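Local coordinates for putative periplasmic protein (Bacteroides eggerthii, PDB 4HBR) that is of unknown function, belongs to the PF11396 (DUF2874) family of putative periplasmic proteins and is built around a long antiparallel beta sheet backed by short helices, at residues 28-33 / 134-139; 60-65 / 98-103; 111-114 / 120-123. All coordinates share one frame; numbering follows the deposited sequence.

Interaction 1 of 3, residues 28-33 / 134-139; sequences KAYYVA and LGASTF
The backbones at K28 and A136 approach to 7.0 Å between their CA atoms, where the turn of a beta hairpin meets the first residue of a short C-terminal helix. K28 and A29 form the corner between strands 23-27 and 30-37, and their backbone angles are those of a type II' turn, with K28 at a positive phi of 62°. Opposite them the chain comes out of a loop through L134 and enters helix 136-139, with G135 as its N-cap; the helix is little more than one turn, and its clearest internal backbone bond runs from T138 N to G135 O at 3.0 Å. Between the two segments the contact is apolar. The methyl of A136 points at the hairpin and approaches the Y30 ring obliquely, CB lying 3.7 Å from CD2 and 3.9 Å from CE2. W45 of the adjacent strand 40-46, V53 of strand 52-58 beyond it and L140 at the C terminus also touch Y30, so A136 adds one wall to a larger apolar cluster. K28 provides the rest of the contact with the hydrocarbon part of its side chain. Its CG sits beside the backbone N, anti to the carbonyl carbon (chi1 -49°), which aims the chain at the helix; CG then passes 4.2 Å from A136 CB. A polar link comes from the same hairpin: D27 OD2 accepts a hydrogen bond from the backbone N of A136, so the start of the helix is tied to the strand end that precedes the turn. The K28 chain bends at chi2 and then runs extended through chi3, bringing CE to 3.7 Å from S137 CB, alongside the exposed flank of the helix.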
loop_
_atom_site.group_PDB
_atom_site.type_symbol
_atom_site.label_atom_id
_atom_site.label_comp_id
_atom_site.label_asym_id
_atom_site.label_seq_id
_atom_site.Cartn_x
_atom_site.Cartn_y
_atom_site.Cartn_z
ATOM N N LYS A 28 -4.467 -5.605 13.349
ATOM C CA LYS A 28 -3.968 -5.241 14.686
ATOM C C LYS A 28 -5.103 -4.432 15.376
ATOM O O LYS A 28 -6.220 -4.948 15.435
ATOM C CB LYS A 28 -2.603 -4.502 14.635
ATOM C CG LYS A 28 -1.540 -5.168 13.763
ATOM C CD LYS A 28 -0.444 -5.791 14.573
ATOM C CE LYS A 28 0.577 -6.462 13.681
ATOM N NZ LYS A 28 0.052 -7.698 13.019
ATOM N N ALA A 29 -4.881 -3.186 15.842
ATOM C CA ALA A 29 -6.007 -2.440 16.444
ATOM C C ALA A 29 -6.726 -1.536 15.407
ATOM O O ALA A 29 -7.545 -0.688 15.770
ATOM C CB ALA A 29 -5.534 -1.614 17.622
ATOM N N TYR A 30 -6.456 -1.752 14.119
ATOM C CA TYR A 30 -7.095 -0.948 13.078
ATOM C C TYR A 30 -8.191 -1.678 12.322
ATOM O O TYR A 30 -8.115 -2.890 12.143
ATOM C CB TYR A 30 -6.043 -0.445 12.065
ATOM C CG TYR A 30 -4.901 0.293 12.732
ATOM C CD1 TYR A 30 -5.046 1.613 13.143
ATOM C CD2 TYR A 30 -3.693 -0.351 13.013
ATOM C CE1 TYR A 30 -4.020 2.279 13.810
ATOM C CE2 TYR A 30 -2.649 0.316 13.661
ATOM C CZ TYR A 30 -2.813 1.636 14.043
ATOM O OH TYR A 30 -1.787 2.318 14.649
ATOM N N TYR A 31 -9.188 -0.908 11.848
ATOM C CA TYR A 31 -10.252 -1.344 10.928
ATOM C C TYR A 31 -9.792 -0.966 9.532
ATOM O O TYR A 31 -9.320 0.149 9.347
ATOM C CB TYR A 31 -11.623 -0.721 11.266
ATOM C CG TYR A 31 -12.188 -1.216 12.577
ATOM C CD1 TYR A 31 -12.834 -2.448 12.661
ATOM C CD2 TYR A 31 -12.063 -0.464 13.740
ATOM C CE1 TYR A 31 -13.349 -2.916 13.871
ATOM C CE2 TYR A 31 -12.570 -0.923 14.957
ATOM C CZ TYR A 31 -13.219 -2.148 15.017
ATOM O OH TYR A 31 -13.734 -2.600 16.210
ATOM N N VAL A 32 -9.862 -1.899 8.569
ATOM C CA VAL A 32 -9.399 -1.647 7.204
ATOM C C VAL A 32 -10.546 -1.767 6.202
ATOM O O VAL A 32 -11.213 -2.805 6.122
ATOM C CB VAL A 32 -8.218 -2.553 6.783
ATOM C CG1 VAL A 32 -7.600 -2.080 5.468
ATOM C CG2 VAL A 32 -7.163 -2.646 7.880
ATOM N N ALA A 33 -10.753 -0.687 5.428
ATOM C CA ALA A 33 -11.728 -0.636 4.356
ATOM C C ALA A 33 -11.019 -0.977 3.069
ATOM O O ALA A 33 -9.985 -0.395 2.777
ATOM C CB ALA A 33 -12.360 0.738 4.275
ATOM N N LEU A 134 2.389 -5.355 3.584
ATOM C CA LEU A 134 2.047 -3.940 3.464
ATOM C C LEU A 134 1.075 -3.465 4.559
ATOM O O LEU A 134 0.515 -2.378 4.428
ATOM C CB LEU A 134 1.433 -3.662 2.076
ATOM C CG LEU A 134 2.401 -3.668 0.895
ATOM C CD1 LEU A 134 1.653 -3.504 -0.427
ATOM C CD2 LEU A 134 3.524 -2.638 1.076
ATOM N N GLY A 135 0.886 -4.264 5.609
ATOM C CA GLY A 135 -0.045 -3.959 6.691
ATOM C C GLY A 135 0.483 -2.996 7.723
ATOM O O GLY A 135 1.582 -2.448 7.571
ATOM N N ALA A 136 -0.300 -2.812 8.806
ATOM C CA ALA A 136 0.012 -1.936 9.940
ATOM C C ALA A 136 1.407 -2.222 10.531
ATOM O O ALA A 136 2.099 -1.275 10.878
ATOM C CB ALA A 136 -1.057 -2.087 11.021
ATOM N N SER A 137 1.836 -3.491 10.600
ATOM C CA SER A 137 3.142 -3.829 11.188
ATOM C C SER A 137 4.346 -3.267 10.363
ATOM O O SER A 137 5.394 -3.036 10.937
ATOM C CB SER A 137 3.283 -5.329 11.388
ATOM O OG SER A 137 3.423 -5.986 10.142
ATOM N N THR A 138 4.178 -2.988 9.059
ATOM C CA THR A 138 5.236 -2.421 8.227
ATOM C C THR A 138 5.279 -0.883 8.339
ATOM O O THR A 138 6.359 -0.292 8.249
ATOM C CB THR A 138 5.010 -2.854 6.750
ATOM O OG1 THR A 138 5.101 -4.265 6.661
ATOM C CG2 THR A 138 6.010 -2.235 5.762
ATOM N N PHE A 139 4.117 -0.228 8.484
ATOM C CA PHE A 139 4.055 1.232 8.432
ATOM C C PHE A 139 3.563 1.945 9.688
ATOM O O PHE A 139 3.844 3.138 9.822
ATOM C CB PHE A 139 3.136 1.648 7.274
ATOM C CG PHE A 139 3.563 1.159 5.907
ATOM C CD1 PHE A 139 4.581 1.808 5.201
ATOM C CD2 PHE A 139 2.921 0.079 5.305
ATOM C CE1 PHE A 139 4.961 1.363 3.933
ATOM C CE2 PHE A 139 3.289 -0.351 4.030
ATOM C CZ PHE A 139 4.313 0.288 3.355
#

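Interaction 2 of 3, residues 60-65 / 98-103; sequences ETLDEV and VAIQVG
T61 OG1 donates a 2.7 Å hydrogen bond to D63 OD1, meeting the oxygen from above the carboxylate plane, 40° out of it. This bond lies within the loop that leads from strand 52-58 into helix 67-75, and the loop lies over one face of the antiparallel sheet at strand 97-104. A weak backbone bond from V65 N to L62 O curls the chain between these two residues, which reach the strand from the loop's inner side. On the strand the partners are V98 and I100, two residues apart and therefore on the same face. L62 does not aim directly at the strand from its CB; with CD1 continuing the extended chain (chi2 169°), the other branch, CD2, is the one that reaches I100 CD1, 3.7 Å away, and the two side chains cross at about a right angle. Both residues also touch F73 of helix 67-75, so the methyl pair forms part of the packing between helix and sheet. The CB of V65 points toward the strand; the side chain is flanked by F70 of the helix and V86 of strand 82-90, and crosses V98 at about a right angle. There a single branch from each valine makes the contact, V65 CG1 to V98 CG1 at 3.8 Å.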
loop_
_atom_site.group_PDB
_atom_site.type_symbol
_atom_site.label_atom_id
_atom_site.label_comp_id
_atom_site.label_asym_id
_atom_site.label_seq_id
_atom_site.Cartn_x
_atom_site.Cartn_y
_atom_site.Cartn_z
ATOM N N GLU A 60 -0.103 -0.830 -9.252
ATOM C CA GLU A 60 0.282 -2.104 -9.876
ATOM C C GLU A 60 1.474 -2.015 -10.844
ATOM O O GLU A 60 2.290 -2.941 -10.868
ATOM C CB GLU A 60 -0.915 -2.753 -10.608
ATOM C CG GLU A 60 -1.994 -3.239 -9.650
ATOM C CD GLU A 60 -3.236 -3.871 -10.248
ATOM O OE1 GLU A 60 -3.357 -3.936 -11.495
ATOM O OE2 GLU A 60 -4.103 -4.296 -9.451
ATOM N N THR A 61 1.559 -0.948 -11.650
ATOM C CA THR A 61 2.602 -0.773 -12.659
ATOM C C THR A 61 3.486 0.447 -12.358
ATOM O O THR A 61 3.030 1.404 -11.743
ATOM C CB THR A 61 1.949 -0.683 -14.059
ATOM O OG1 THR A 61 0.922 0.322 -14.056
ATOM C CG2 THR A 61 1.353 -2.026 -14.505
ATOM N N LEU A 62 4.740 0.413 -12.819
ATOM C CA LEU A 62 5.732 1.475 -12.630
ATOM C C LEU A 62 5.447 2.744 -13.420
ATOM O O LEU A 62 6.078 3.774 -13.161
ATOM C CB LEU A 62 7.138 0.972 -12.995
ATOM C CG LEU A 62 7.728 -0.137 -12.121
ATOM C CD1 LEU A 62 8.967 -0.699 -12.768
ATOM C CD2 LEU A 62 8.035 0.357 -10.752
ATOM N N ASP A 63 4.525 2.699 -14.375
ATOM C CA ASP A 63 4.186 3.896 -15.156
ATOM C C ASP A 63 3.385 4.930 -14.304
ATOM O O ASP A 63 3.138 6.039 -14.764
ATOM C CB ASP A 63 3.450 3.546 -16.475
ATOM C CG ASP A 63 2.136 2.786 -16.397
ATOM O OD1 ASP A 63 1.628 2.593 -15.279
ATOM O OD2 ASP A 63 1.599 2.401 -17.478
ATOM N N GLU A 64 3.029 4.585 -13.059
ATOM C CA GLU A 64 2.329 5.503 -12.170
ATOM C C GLU A 64 3.252 6.222 -11.175
ATOM O O GLU A 64 2.871 7.261 -10.638
ATOM C CB GLU A 64 1.258 4.751 -11.394
ATOM C CG GLU A 64 0.153 4.174 -12.264
ATOM C CD GLU A 64 -0.886 5.112 -12.840
ATOM O OE1 GLU A 64 -0.994 6.266 -12.361
ATOM O OE2 GLU A 64 -1.579 4.691 -13.798
ATOM N N VAL A 65 4.463 5.712 -10.962
ATOM C CA VAL A 65 5.364 6.208 -9.925
ATOM C C VAL A 65 6.054 7.523 -10.313
ATOM O O VAL A 65 6.261 7.794 -11.517
ATOM C CB VAL A 65 6.410 5.125 -9.502
ATOM C CG1 VAL A 65 5.738 3.796 -9.203
ATOM C CG2 VAL A 65 7.538 4.942 -10.525
ATOM N N VAL A 98 6.400 4.967 -1.874
ATOM C CA VAL A 98 6.136 4.065 -2.990
ATOM C C VAL A 98 6.654 2.668 -2.557
ATOM O O VAL A 98 7.845 2.538 -2.308
ATOM C CB VAL A 98 6.738 4.500 -4.359
ATOM C CG1 VAL A 98 6.264 3.552 -5.467
ATOM C CG2 VAL A 98 6.409 5.957 -4.705
ATOM N N ALA A 99 5.775 1.658 -2.451
ATOM C CA ALA A 99 6.174 0.276 -2.124
ATOM C C ALA A 99 6.117 -0.560 -3.413
ATOM O O ALA A 99 5.065 -0.603 -4.068
ATOM C CB ALA A 99 5.260 -0.316 -1.054
ATOM N N ILE A 100 7.254 -1.148 -3.811
ATOM C CA ILE A 100 7.350 -1.975 -5.017
ATOM C C ILE A 100 7.659 -3.407 -4.600
ATOM O O ILE A 100 8.601 -3.636 -3.836
ATOM C CB ILE A 100 8.400 -1.417 -6.042
ATOM C CG1 ILE A 100 8.023 0.026 -6.502
ATOM C CG2 ILE A 100 8.542 -2.361 -7.276
ATOM C CD1 ILE A 100 9.078 0.759 -7.253
ATOM N N GLN A 101 6.851 -4.370 -5.085
ATOM C CA GLN A 101 7.046 -5.799 -4.849
ATOM C C GLN A 101 7.541 -6.388 -6.148
ATOM O O GLN A 101 6.895 -6.240 -7.191
ATOM C CB GLN A 101 5.775 -6.483 -4.344
ATOM C CG GLN A 101 5.269 -5.945 -2.994
ATOM C CD GLN A 101 4.007 -6.624 -2.535
ATOM O OE1 GLN A 101 3.281 -7.244 -3.298
ATOM N NE2 GLN A 101 3.719 -6.522 -1.267
ATOM N N VAL A 102 8.728 -6.996 -6.117
ATOM C CA VAL A 102 9.353 -7.492 -7.342
ATOM C C VAL A 102 9.878 -8.901 -7.085
ATOM O O VAL A 102 10.438 -9.179 -6.029
ATOM C CB VAL A 102 10.448 -6.476 -7.851
ATOM C CG1 VAL A 102 11.474 -6.120 -6.760
ATOM C CG2 VAL A 102 11.142 -6.934 -9.126
ATOM N N GLY A 103 9.605 -9.798 -8.017
ATOM C CA GLY A 103 10.071 -11.168 -7.915
ATOM C C GLY A 103 11.296 -11.401 -8.760
ATOM O O GLY A 103 11.438 -10.802 -9.826
#

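Interaction 3 of 3, residues 111-114 / 120-123; sequences YQIL and EVLR
A beta hairpin made by strands 109-115 and 121-126 forms one edge of the antiparallel sheet, and its second strand is interrupted by a classic beta bulge in which L122 and R123 together face L114. Both backbone groups of L114 are used. Its N-H bonds to R123 O at 2.9 Å in a nearly straight line (170°), while its carbonyl takes the N-H of L122 at 2.8 Å, the donor being tilted 24° from the carbonyl plane. The helical psi of L122 (-33°) marks the first bulge position and turns the edge strand at a corner there. R123 O also receives a CA-H...O contact from I113 CA, at 3.3 Å. The bulge brings two side chains beside L114: L122 CB lies 4.2 Å from L114 CB, and the R123 side chain crosses L114 obliquely before its guanidinium end leads off. I113, on the other face, turns CG2 towards V121 CG1 at 4.0 Å, while its remaining branch packs on V102 of the adjacent strand. At the bulge itself, L114 CD1 settles 4.0 Å from R123 CB.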
loop_
_atom_site.group_PDB
_atom_site.type_symbol
_atom_site.label_atom_id
_atom_site.label_comp_id
_atom_site.label_asym_id
_atom_site.label_seq_id
_atom_site.Cartn_x
_atom_site.Cartn_y
_atom_site.Cartn_z
ATOM N N TYR A 111 10.959 -9.704 -3.338
ATOM C CA TYR A 111 11.434 -8.558 -2.565
ATOM C C TYR A 111 10.418 -7.442 -2.528
ATOM O O TYR A 111 9.597 -7.311 -3.428
ATOM C CB TYR A 111 12.760 -8.029 -3.141
ATOM C CG TYR A 111 13.876 -9.054 -3.108
ATOM C CD1 TYR A 111 14.072 -9.933 -4.171
ATOM C CD2 TYR A 111 14.748 -9.134 -2.020
ATOM C CE1 TYR A 111 15.101 -10.873 -4.153
ATOM C CE2 TYR A 111 15.781 -10.077 -1.986
ATOM C CZ TYR A 111 15.942 -10.957 -3.051
ATOM O OH TYR A 111 16.951 -11.894 -3.046
ATOM N N GLN A 112 10.494 -6.624 -1.480
ATOM C CA GLN A 112 9.680 -5.433 -1.285
ATOM C C GLN A 112 10.617 -4.265 -0.985
ATOM O O GLN A 112 11.436 -4.342 -0.052
ATOM C CB GLN A 112 8.659 -5.634 -0.161
ATOM C CG GLN A 112 7.749 -4.430 0.055
ATOM C CD GLN A 112 6.637 -4.778 0.983
ATOM O OE1 GLN A 112 5.671 -5.439 0.581
ATOM N NE2 GLN A 112 6.754 -4.360 2.242
ATOM N N ILE A 113 10.557 -3.229 -1.824
ATOM C CA ILE A 113 11.400 -2.051 -1.654
ATOM C C ILE A 113 10.491 -0.876 -1.400
ATOM O O ILE A 113 9.535 -0.643 -2.167
ATOM C CB ILE A 113 12.377 -1.799 -2.848
ATOM C CG1 ILE A 113 13.098 -3.089 -3.306
ATOM C CG2 ILE A 113 13.411 -0.738 -2.496
ATOM C CD1 ILE A 113 12.640 -3.529 -4.596
ATOM N N LEU A 114 10.781 -0.139 -0.306
ATOM C CA LEU A 114 10.057 1.095 0.065
ATOM C C LEU A 114 10.896 2.295 -0.320
ATOM O O LEU A 114 12.060 2.391 0.062
ATOM C CB LEU A 114 9.718 1.132 1.564
ATOM C CG LEU A 114 9.038 -0.091 2.181
ATOM C CD1 LEU A 114 8.726 0.188 3.653
ATOM C CD2 LEU A 114 7.726 -0.452 1.434
ATOM N N GLU A 120 14.824 7.619 -2.694
ATOM C CA GLU A 120 15.667 7.141 -1.592
ATOM C C GLU A 120 15.082 5.827 -1.069
ATOM O O GLU A 120 13.867 5.733 -0.875
ATOM C CB GLU A 120 15.752 8.234 -0.494
ATOM C CG GLU A 120 16.435 7.885 0.827
ATOM C CD GLU A 120 16.566 9.069 1.778
ATOM O OE1 GLU A 120 17.333 10.007 1.457
ATOM O OE2 GLU A 120 15.882 9.074 2.829
ATOM N N VAL A 121 15.929 4.814 -0.867
ATOM C CA VAL A 121 15.482 3.511 -0.360
ATOM C C VAL A 121 15.326 3.607 1.173
ATOM O O VAL A 121 16.302 3.831 1.873
ATOM C CB VAL A 121 16.440 2.339 -0.762
ATOM C CG1 VAL A 121 16.050 1.040 -0.068
ATOM C CG2 VAL A 121 16.493 2.145 -2.280
ATOM N N LEU A 122 14.122 3.360 1.679
ATOM C CA LEU A 122 13.828 3.334 3.112
ATOM C C LEU A 122 14.037 1.939 3.697
ATOM O O LEU A 122 14.418 1.802 4.865
ATOM C CB LEU A 122 12.380 3.781 3.364
ATOM C CG LEU A 122 12.063 5.231 3.061
ATOM C CD1 LEU A 122 10.556 5.446 2.962
ATOM C CD2 LEU A 122 12.779 6.190 4.055
ATOM N N ARG A 123 13.779 0.908 2.894
ATOM C CA ARG A 123 13.822 -0.514 3.265
ATOM C C ARG A 123 13.815 -1.404 2.044
ATOM O O ARG A 123 13.023 -1.186 1.134
ATOM C CB ARG A 123 12.556 -0.864 4.119
ATOM C CG ARG A 123 12.356 -2.334 4.524
ATOM C CD ARG A 123 13.467 -2.856 5.436
ATOM N NE ARG A 123 13.744 -1.902 6.516
ATOM C CZ ARG A 123 14.870 -1.847 7.221
ATOM N NH1 ARG A 123 15.845 -2.710 6.996
ATOM N NH2 ARG A 123 15.022 -0.926 8.163
#

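From the N terminus, the first hairpin turn, with the strand start after it (28-33), is met by 134-139 near the C terminus, and interaction 1 closes a loop of about a hundred residues. Interactions 2 and 3 both fall within that loop, one after the other without crossing: interaction 2 closes a loop of 32 residues containing helix 67-75 and strand 82-90, and interaction 3 closes the short hairpin 109-115/121-126. Strands 97-104 and 109-115 lie side by side, joined by backbone bonds such as I113 N to I100 O. After strand 121-126 the chain returns across the sheet, where L134 packs on A99 and F139 on L114, so that the C-terminal segment links the strands of interactions 2 and 3 with the opening hairpin.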